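Local coordinates for protein carboxypeptidase 1 (Deinococcus radiodurans str. R1, PDB 5GIV) that probably releases amino acids one at a time from the C terminus of peptides with broad specificity, as a zinc-dependent carboxypeptidase of the M32 family, at residues 306-316 against 444-455; 341-349 against 354-364. All coordinates share one frame; numbering follows the deposited sequence.

Contact 1: 306-316 against 444-455; sequences VGRSRAFWAAY and EADFARKDFSRL
Helix 310-316 and the short helix 444-448 run nearly parallel, crossing at -23° with their axes 7.9 Å apart, and Ala311 and Ala315 face the second segment. The CA atoms of Ala315 and Ala448 are 4.3 Å apart, and Ala315 CB rests 3.2 Å from Phe447 O. One turn earlier, Ala311 CB packs on Phe447 CB and on Glu444 O. No direct hydrogen bond crosses the interface; a water bridges it instead, donating to Ala315 O and accepting weakly from Lys450 NZ.

Lys450 is extended beyond CG and lays its methylenes obliquely against the Tyr316 ring, CD coming 3.7 Å from CE1. The Tyr316 hydroxyl reaches the edge of the Phe452 ring, with OH 3.6 Å from CE2, while its hydrogen bond goes to Asp220 on helix 207-221. Val306 splits its two methyls: CG1, anti to the backbone N (chi1 178°), meets Phe452 CE1, and CG2 meets Leu455 CD2 at 3.6 Å. Leu301 and Trp302 of helix 292-306 extend this apolar layer.

Ser309 caps the first helix, its OG accepting from Phe312 N. The second ends in a Schellman motif with Lys450, at positive phi, as the C-prime residue. The two small alanines let the nearly parallel helices approach closely, on the outer part of a mainly helical M32 metallopeptidase fold.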
# COMPACT_ATOMS: atom_id res chain seq x y z
N VAL A 306 -28.62 -12.72 -1.68
CA VAL A 306 -28.53 -12.77 -0.23
C VAL A 306 -28.84 -11.39 0.34
O VAL A 306 -29.80 -11.23 1.11
CB VAL A 306 -27.14 -13.25 0.21
CG1 VAL A 306 -27.03 -13.26 1.74
CG2 VAL A 306 -26.86 -14.63 -0.38
N GLY A 307 -28.06 -10.38 -0.07
CA GLY A 307 -28.08 -9.10 0.62
C GLY A 307 -29.40 -8.36 0.55
O GLY A 307 -29.71 -7.56 1.43
N ARG A 308 -30.19 -8.60 -0.50
CA ARG A 308 -31.46 -7.91 -0.65
C ARG A 308 -32.65 -8.81 -0.36
O ARG A 308 -33.79 -8.44 -0.65
CB ARG A 308 -31.57 -7.32 -2.07
CG ARG A 308 -30.53 -6.25 -2.34
CD ARG A 308 -30.64 -5.69 -3.75
NE ARG A 308 -29.42 -4.98 -4.13
CZ ARG A 308 -29.19 -3.69 -3.90
NH1 ARG A 308 -30.12 -2.94 -3.30
NH2 ARG A 308 -28.04 -3.15 -4.29
N SER A 309 -32.42 -9.98 0.24
CA SER A 309 -33.50 -10.92 0.49
C SER A 309 -34.18 -10.58 1.81
O SER A 309 -33.64 -9.88 2.66
CB SER A 309 -32.97 -12.35 0.54
OG SER A 309 -32.20 -12.55 1.71
N ARG A 310 -35.40 -11.10 1.97
CA ARG A 310 -36.11 -10.85 3.22
C ARG A 310 -35.38 -11.49 4.40
O ARG A 310 -35.30 -10.91 5.49
CB ARG A 310 -37.55 -11.35 3.13
CG ARG A 310 -38.44 -10.68 4.16
CD ARG A 310 -39.95 -10.82 3.89
NE ARG A 310 -40.32 -11.16 2.51
CZ ARG A 310 -41.32 -10.58 1.84
NH1 ARG A 310 -42.06 -9.63 2.42
NH2 ARG A 310 -41.58 -10.95 0.60
N ALA A 311 -34.81 -12.69 4.19
CA ALA A 311 -34.12 -13.37 5.28
C ALA A 311 -32.94 -12.56 5.79
O ALA A 311 -32.62 -12.59 6.99
CB ALA A 311 -33.66 -14.75 4.82
N PHE A 312 -32.24 -11.86 4.90
CA PHE A 312 -31.10 -11.04 5.31
C PHE A 312 -31.52 -10.00 6.33
O PHE A 312 -30.84 -9.80 7.35
CB PHE A 312 -30.47 -10.39 4.07
CG PHE A 312 -29.29 -9.51 4.38
CD1 PHE A 312 -29.47 -8.20 4.80
CD2 PHE A 312 -27.99 -10.00 4.23
CE1 PHE A 312 -28.39 -7.40 5.07
CE2 PHE A 312 -26.90 -9.20 4.50
CZ PHE A 312 -27.09 -7.90 4.92
N TRP A 313 -32.62 -9.29 6.07
CA TRP A 313 -33.02 -8.21 6.97
C TRP A 313 -33.72 -8.72 8.23
O TRP A 313 -33.67 -8.05 9.27
CB TRP A 313 -33.88 -7.19 6.22
CG TRP A 313 -33.02 -6.37 5.33
CD1 TRP A 313 -32.93 -6.44 3.97
CD2 TRP A 313 -32.06 -5.39 5.74
NE1 TRP A 313 -31.99 -5.55 3.51
CE2 TRP A 313 -31.44 -4.89 4.58
CE3 TRP A 313 -31.67 -4.88 6.99
CZ2 TRP A 313 -30.46 -3.90 4.62
CZ3 TRP A 313 -30.69 -3.89 7.03
CH2 TRP A 313 -30.10 -3.42 5.85
N ALA A 314 -34.36 -9.89 8.17
CA ALA A 314 -34.83 -10.51 9.41
C ALA A 314 -33.67 -10.73 10.37
O ALA A 314 -33.85 -10.64 11.59
CB ALA A 314 -35.54 -11.83 9.12
N ALA A 315 -32.47 -10.97 9.84
CA ALA A 315 -31.30 -11.25 10.67
C ALA A 315 -30.57 -9.99 11.11
O ALA A 315 -30.09 -9.93 12.25
CB ALA A 315 -30.32 -12.14 9.90
N TYR A 316 -30.53 -8.95 10.27
CA TYR A 316 -29.68 -7.80 10.53
C TYR A 316 -30.42 -6.52 10.87
O TYR A 316 -29.78 -5.55 11.29
CB TYR A 316 -28.73 -7.55 9.35
CG TYR A 316 -27.64 -8.57 9.26
CD1 TYR A 316 -26.58 -8.54 10.16
CD2 TYR A 316 -27.65 -9.56 8.29
CE1 TYR A 316 -25.58 -9.48 10.11
CE2 TYR A 316 -26.64 -10.50 8.23
CZ TYR A 316 -25.61 -10.46 9.14
OH TYR A 316 -24.60 -11.39 9.11
N GLU A 444 -32.48 -20.08 3.57
CA GLU A 444 -33.02 -18.84 4.12
C GLU A 444 -33.14 -18.90 5.63
O GLU A 444 -32.85 -17.92 6.33
CB GLU A 444 -34.37 -18.52 3.48
CG GLU A 444 -34.32 -18.29 1.99
CD GLU A 444 -35.69 -17.99 1.42
OE1 GLU A 444 -36.66 -17.94 2.22
OE2 GLU A 444 -35.81 -17.79 0.19
N ALA A 445 -33.54 -20.05 6.17
CA ALA A 445 -33.63 -20.17 7.62
C ALA A 445 -32.26 -20.00 8.27
O ALA A 445 -32.14 -19.42 9.35
CB ALA A 445 -34.25 -21.52 8.00
N ASP A 446 -31.21 -20.49 7.60
CA ASP A 446 -29.86 -20.27 8.09
C ASP A 446 -29.53 -18.78 8.14
O ASP A 446 -28.92 -18.30 9.10
CB ASP A 446 -28.84 -20.99 7.21
CG ASP A 446 -29.03 -22.50 7.20
OD1 ASP A 446 -29.81 -23.02 8.02
OD2 ASP A 446 -28.36 -23.17 6.39
N PHE A 447 -29.92 -18.04 7.09
CA PHE A 447 -29.55 -16.63 6.99
C PHE A 447 -30.11 -15.83 8.15
O PHE A 447 -29.43 -14.94 8.69
CB PHE A 447 -30.04 -16.05 5.66
CG PHE A 447 -29.48 -16.74 4.44
CD1 PHE A 447 -28.37 -17.56 4.53
CD2 PHE A 447 -30.08 -16.57 3.20
CE1 PHE A 447 -27.86 -18.19 3.41
CE2 PHE A 447 -29.59 -17.20 2.08
CZ PHE A 447 -28.47 -18.00 2.18
N ALA A 448 -31.35 -16.13 8.56
CA ALA A 448 -31.96 -15.42 9.68
C ALA A 448 -31.16 -15.60 10.95
O ALA A 448 -31.29 -14.79 11.88
CB ALA A 448 -33.40 -15.88 9.88
N ARG A 449 -30.35 -16.66 11.03
CA ARG A 449 -29.46 -16.93 12.15
C ARG A 449 -28.05 -16.38 11.92
O ARG A 449 -27.14 -16.69 12.70
CB ARG A 449 -29.41 -18.44 12.40
CG ARG A 449 -28.88 -18.87 13.75
CD ARG A 449 -29.05 -20.37 13.98
NE ARG A 449 -28.28 -21.18 13.03
CZ ARG A 449 -28.81 -21.78 11.97
NH1 ARG A 449 -30.11 -21.66 11.71
NH2 ARG A 449 -28.03 -22.49 11.15
N LYS A 450 -27.84 -15.58 10.86
CA LYS A 450 -26.52 -15.05 10.48
C LYS A 450 -25.54 -16.17 10.17
O LYS A 450 -24.32 -16.00 10.32
CB LYS A 450 -25.96 -14.11 11.55
CG LYS A 450 -26.89 -12.95 11.87
CD LYS A 450 -26.26 -11.95 12.82
CE LYS A 450 -27.23 -10.81 13.11
NZ LYS A 450 -26.70 -9.82 14.08
N ASP A 451 -26.05 -17.30 9.72
CA ASP A 451 -25.25 -18.47 9.40
C ASP A 451 -25.26 -18.69 7.89
O ASP A 451 -26.26 -19.14 7.33
CB ASP A 451 -25.79 -19.70 10.14
CG ASP A 451 -25.08 -20.97 9.77
OD1 ASP A 451 -23.93 -20.92 9.26
OD2 ASP A 451 -25.65 -22.04 9.99
N PHE A 452 -24.13 -18.41 7.24
CA PHE A 452 -24.01 -18.55 5.80
C PHE A 452 -23.09 -19.69 5.40
O PHE A 452 -22.69 -19.79 4.23
CB PHE A 452 -23.53 -17.23 5.18
CG PHE A 452 -24.42 -16.08 5.50
CD1 PHE A 452 -25.56 -15.85 4.74
CD2 PHE A 452 -24.14 -15.24 6.56
CE1 PHE A 452 -26.41 -14.81 5.03
CE2 PHE A 452 -24.98 -14.18 6.85
CZ PHE A 452 -26.12 -13.96 6.09
N SER A 453 -22.76 -20.57 6.34
CA SER A 453 -21.75 -21.59 6.09
C SER A 453 -22.19 -22.62 5.07
O SER A 453 -21.35 -23.13 4.31
CB SER A 453 -21.36 -22.23 7.42
OG SER A 453 -22.52 -22.71 8.08
N ARG A 454 -23.49 -22.94 5.01
CA ARG A 454 -23.95 -23.92 4.04
C ARG A 454 -23.93 -23.34 2.63
O ARG A 454 -23.53 -24.03 1.67
CB ARG A 454 -25.35 -24.41 4.40
CG ARG A 454 -25.42 -25.10 5.74
CD ARG A 454 -26.55 -26.12 5.77
NE ARG A 454 -27.86 -25.52 5.58
CZ ARG A 454 -28.94 -26.20 5.21
NH1 ARG A 454 -28.85 -27.50 4.96
NH2 ARG A 454 -30.11 -25.58 5.06
N LEU A 455 -24.35 -22.09 2.47
CA LEU A 455 -24.28 -21.47 1.15
C LEU A 455 -22.83 -21.25 0.73
O LEU A 455 -22.42 -21.65 -0.36
CB LEU A 455 -25.07 -20.15 1.16
CG LEU A 455 -24.90 -19.26 -0.07
CD1 LEU A 455 -25.40 -19.94 -1.35
CD2 LEU A 455 -25.62 -17.93 0.14
O HOH W 1 -29.44 -8.03 14.12

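Contact 2: 341-349 against 354-364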
# COMPACT_ATOMS: atom_id res chain seq x y z
N ASN A 341 -35.14 -2.58 -2.46
CA ASN A 341 -35.57 -3.23 -3.69
C ASN A 341 -36.47 -2.33 -4.52
O ASN A 341 -37.43 -2.78 -5.14
CB ASN A 341 -36.29 -4.55 -3.40
CG ASN A 341 -35.37 -5.61 -2.84
OD1 ASN A 341 -34.46 -6.08 -3.52
ND2 ASN A 341 -35.62 -6.02 -1.59
N THR A 342 -36.18 -1.03 -4.54
CA THR A 342 -36.91 -0.15 -5.44
C THR A 342 -36.40 -0.29 -6.87
O THR A 342 -35.29 -0.76 -7.11
CB THR A 342 -36.79 1.31 -5.00
OG1 THR A 342 -35.50 1.81 -5.36
CG2 THR A 342 -37.07 1.48 -3.50
N VAL A 343 -37.23 0.15 -7.81
CA VAL A 343 -36.93 0.04 -9.24
C VAL A 343 -37.28 1.36 -9.91
O VAL A 343 -38.25 2.02 -9.52
CB VAL A 343 -37.73 -1.11 -9.90
CG1 VAL A 343 -37.53 -1.09 -11.42
CG2 VAL A 343 -37.34 -2.46 -9.32
N SER A 344 -36.49 1.75 -10.91
CA SER A 344 -36.84 2.91 -11.72
C SER A 344 -35.88 3.00 -12.90
O SER A 344 -34.73 2.56 -12.81
CB SER A 344 -36.80 4.21 -10.92
OG SER A 344 -35.47 4.54 -10.58
N ARG A 345 -36.36 3.58 -13.99
CA ARG A 345 -35.50 3.88 -15.13
C ARG A 345 -34.56 5.00 -14.73
O ARG A 345 -35.01 6.10 -14.38
CB ARG A 345 -36.32 4.29 -16.34
CG ARG A 345 -37.49 3.39 -16.60
CD ARG A 345 -38.41 3.97 -17.65
NE ARG A 345 -39.62 3.16 -17.73
CZ ARG A 345 -40.82 3.58 -17.34
NH1 ARG A 345 -41.00 4.81 -16.88
NH2 ARG A 345 -41.85 2.75 -17.44
N SER A 346 -33.26 4.74 -14.77
CA SER A 346 -32.26 5.69 -14.31
C SER A 346 -31.14 5.75 -15.34
O SER A 346 -31.16 5.04 -16.35
CB SER A 346 -31.73 5.32 -12.92
OG SER A 346 -31.21 3.99 -12.88
N LEU A 347 -30.18 6.64 -15.10
CA LEU A 347 -29.12 6.93 -16.05
C LEU A 347 -27.81 6.19 -15.78
O LEU A 347 -27.11 5.83 -16.73
CB LEU A 347 -28.82 8.44 -16.04
CG LEU A 347 -29.92 9.39 -16.50
CD1 LEU A 347 -29.47 10.83 -16.26
CD2 LEU A 347 -30.27 9.15 -17.98
N ILE A 348 -27.47 5.94 -14.52
CA ILE A 348 -26.16 5.42 -14.16
C ILE A 348 -26.23 3.91 -14.07
O ILE A 348 -26.99 3.36 -13.27
CB ILE A 348 -25.67 6.01 -12.83
CG1 ILE A 348 -25.72 7.55 -12.86
CG2 ILE A 348 -24.28 5.47 -12.49
CD1 ILE A 348 -24.95 8.16 -14.00
N ARG A 349 -25.42 3.23 -14.90
CA ARG A 349 -25.45 1.78 -14.96
C ARG A 349 -25.14 1.16 -13.61
O ARG A 349 -25.85 0.26 -13.15
CB ARG A 349 -24.46 1.28 -16.02
CG ARG A 349 -24.30 -0.23 -16.02
CD ARG A 349 -23.19 -0.66 -16.97
NE ARG A 349 -21.94 0.01 -16.62
CZ ARG A 349 -21.08 -0.46 -15.71
NH1 ARG A 349 -21.33 -1.61 -15.10
NH2 ARG A 349 -19.98 0.23 -15.44
N GLU A 354 -32.29 -4.10 -9.87
CA GLU A 354 -32.22 -5.47 -10.36
C GLU A 354 -32.97 -5.65 -11.68
O GLU A 354 -32.64 -6.56 -12.46
CB GLU A 354 -32.80 -6.43 -9.32
CG GLU A 354 -31.87 -6.76 -8.17
CD GLU A 354 -32.42 -7.89 -7.31
OE1 GLU A 354 -33.49 -7.68 -6.69
OE2 GLU A 354 -31.80 -8.97 -7.29
N LEU A 355 -33.99 -4.84 -11.93
CA LEU A 355 -34.84 -5.09 -13.08
C LEU A 355 -34.40 -4.37 -14.34
O LEU A 355 -34.52 -4.91 -15.44
CB LEU A 355 -36.30 -4.73 -12.75
CG LEU A 355 -36.98 -5.60 -11.70
CD1 LEU A 355 -38.45 -5.27 -11.63
CD2 LEU A 355 -36.75 -7.08 -12.00
N THR A 356 -33.91 -3.13 -14.22
CA THR A 356 -33.53 -2.35 -15.38
C THR A 356 -32.04 -2.42 -15.70
O THR A 356 -31.62 -1.92 -16.75
CB THR A 356 -33.95 -0.89 -15.20
OG1 THR A 356 -33.19 -0.30 -14.14
CG2 THR A 356 -35.45 -0.80 -14.88
N TYR A 357 -31.23 -3.06 -14.84
CA TYR A 357 -29.78 -3.01 -15.01
C TYR A 357 -29.36 -3.48 -16.40
O TYR A 357 -28.55 -2.83 -17.06
CB TYR A 357 -29.09 -3.86 -13.94
CG TYR A 357 -27.57 -3.82 -14.06
CD1 TYR A 357 -26.88 -4.71 -14.88
CD2 TYR A 357 -26.84 -2.87 -13.36
CE1 TYR A 357 -25.51 -4.66 -14.99
CE2 TYR A 357 -25.46 -2.81 -13.47
CZ TYR A 357 -24.80 -3.70 -14.28
OH TYR A 357 -23.44 -3.64 -14.37
N ASN A 358 -29.90 -4.61 -16.85
CA ASN A 358 -29.39 -5.21 -18.07
C ASN A 358 -29.63 -4.33 -19.29
O ASN A 358 -28.87 -4.42 -20.27
CB ASN A 358 -30.01 -6.59 -18.25
CG ASN A 358 -29.67 -7.52 -17.10
OD1 ASN A 358 -28.52 -7.62 -16.69
ND2 ASN A 358 -30.67 -8.20 -16.56
N LEU A 359 -30.60 -3.42 -19.23
CA LEU A 359 -30.83 -2.52 -20.35
C LEU A 359 -29.62 -1.61 -20.59
O LEU A 359 -29.39 -1.17 -21.72
CB LEU A 359 -32.09 -1.70 -20.11
CG LEU A 359 -33.35 -2.55 -19.96
CD1 LEU A 359 -34.51 -1.73 -19.44
CD2 LEU A 359 -33.72 -3.18 -21.30
N HIS A 360 -28.85 -1.30 -19.54
CA HIS A 360 -27.64 -0.52 -19.73
C HIS A 360 -26.56 -1.33 -20.44
O HIS A 360 -25.85 -0.80 -21.31
CB HIS A 360 -27.11 -0.00 -18.39
CG HIS A 360 -28.06 0.91 -17.67
ND1 HIS A 360 -27.98 2.28 -17.74
CD2 HIS A 360 -29.10 0.64 -16.84
CE1 HIS A 360 -28.93 2.82 -16.99
NE2 HIS A 360 -29.63 1.84 -16.44
N VAL A 361 -26.39 -2.60 -20.05
CA VAL A 361 -25.39 -3.45 -20.68
C VAL A 361 -25.72 -3.67 -22.14
O VAL A 361 -24.85 -3.59 -23.02
CB VAL A 361 -25.28 -4.79 -19.91
CG1 VAL A 361 -24.38 -5.77 -20.65
CG2 VAL A 361 -24.76 -4.55 -18.51
N ILE A 362 -26.99 -3.97 -22.43
CA ILE A 362 -27.43 -4.16 -23.81
C ILE A 362 -27.14 -2.92 -24.64
O ILE A 362 -26.64 -3.00 -25.77
CB ILE A 362 -28.92 -4.54 -23.86
CG1 ILE A 362 -29.16 -5.86 -23.15
CG2 ILE A 362 -29.41 -4.55 -25.32
CD1 ILE A 362 -30.61 -6.23 -23.02
N THR A 363 -27.48 -1.75 -24.10
CA THR A 363 -27.18 -0.51 -24.81
C THR A 363 -25.71 -0.46 -25.23
O THR A 363 -25.40 -0.25 -26.41
CB THR A 363 -27.52 0.69 -23.93
OG1 THR A 363 -28.92 0.65 -23.62
CG2 THR A 363 -27.18 2.00 -24.64
N ARG A 364 -24.80 -0.65 -24.28
CA ARG A 364 -23.37 -0.54 -24.57
C ARG A 364 -22.92 -1.61 -25.55
O ARG A 364 -22.17 -1.33 -26.50
CB ARG A 364 -22.58 -0.63 -23.27
CG ARG A 364 -22.75 0.56 -22.36
CD ARG A 364 -22.65 0.18 -20.89
NE ARG A 364 -22.63 1.37 -20.04
CZ ARG A 364 -23.70 2.12 -19.78
NH1 ARG A 364 -24.88 1.82 -20.31
NH2 ARG A 364 -23.57 3.19 -19.01
O HOH W 2 -34.05 -3.37 -7.02
O HOH W 3 -31.85 2.00 -14.99
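Asn341 and Glu354 meet through their oxygens, OD1 lying 3.7 Å from OE1, and Lys496 serves both, as a hydrogen-bond donor to the amide and a salt-bridge partner of the carboxylate. Beyond it, Thr342 O accepts from a water that receives a weak bond from Glu354 N. Val343 turns its methyls on two neighbours: CG2 touches Leu355 CD1 at 3.8 Å, the side chains crossing at about a right angle, and CG1 lies against Thr356 CG2.

A second water accepts from Ser346 N, donates to Thr356 OG1, which is also hydrogen-bonded to Asp353 OD2, and lies in the plane of the His360 ring, 2.7 Å from NE2. That water thus joins the irregular segment 341-349 to the start of helix 357-372. The carbonyls of Ser346 and Leu347 approach the same imidazole at its edge, Ser346 O being 3.2 Å from CE1, while Tyr389 OH is hydrogen-bonded to its ND1. This is a loop folding back over the first turns of the helix that follows it, close to the zinc site: the Tyr357 side chain is about 7 Å from the metal.

Arg349 closes the run. Its CA sits over one face of the His360 ring, a CH-pi contact 3.9 Å from the centroid. CG is anti to the backbone N (chi1 173°) and the chain bends at chi3 (56°), which carries the guanidinium to Tyr357. NH1 donates to Tyr357 OH at 3.0 Å with a bent angle of 138°, the hydroxyl lying near the guanidinium plane. Arg349 CB covers one face of the Arg364 guanidinium, 3.7 Å from NH2, and Asp407 forms salt bridges with both arginines, one to each carboxylate oxygen, which probably offsets their like charges.

In the fold
Two loops of very different size illustrate how a mostly helical chain is tied together. From the N terminus, the chain passes the zinc-binding helices 257-275 and 292-306; contact 1 opens at the end of helix 292-306 and runs into helix 310-323. It closes after more than 120 residues, at helices 443-448 and 453-464. Contact 2 lies wholly within that span, closing a local loop between helix 333-339 and helix 357-372. The two do not cross, and their centres are 26 Å apart, yet they touch where Arg308 O probably accepts from Asn341 ND2. Contact 1 joins helices far apart in sequence on the outer part of the fold, whereas contact 2 seats a connecting loop near the metal.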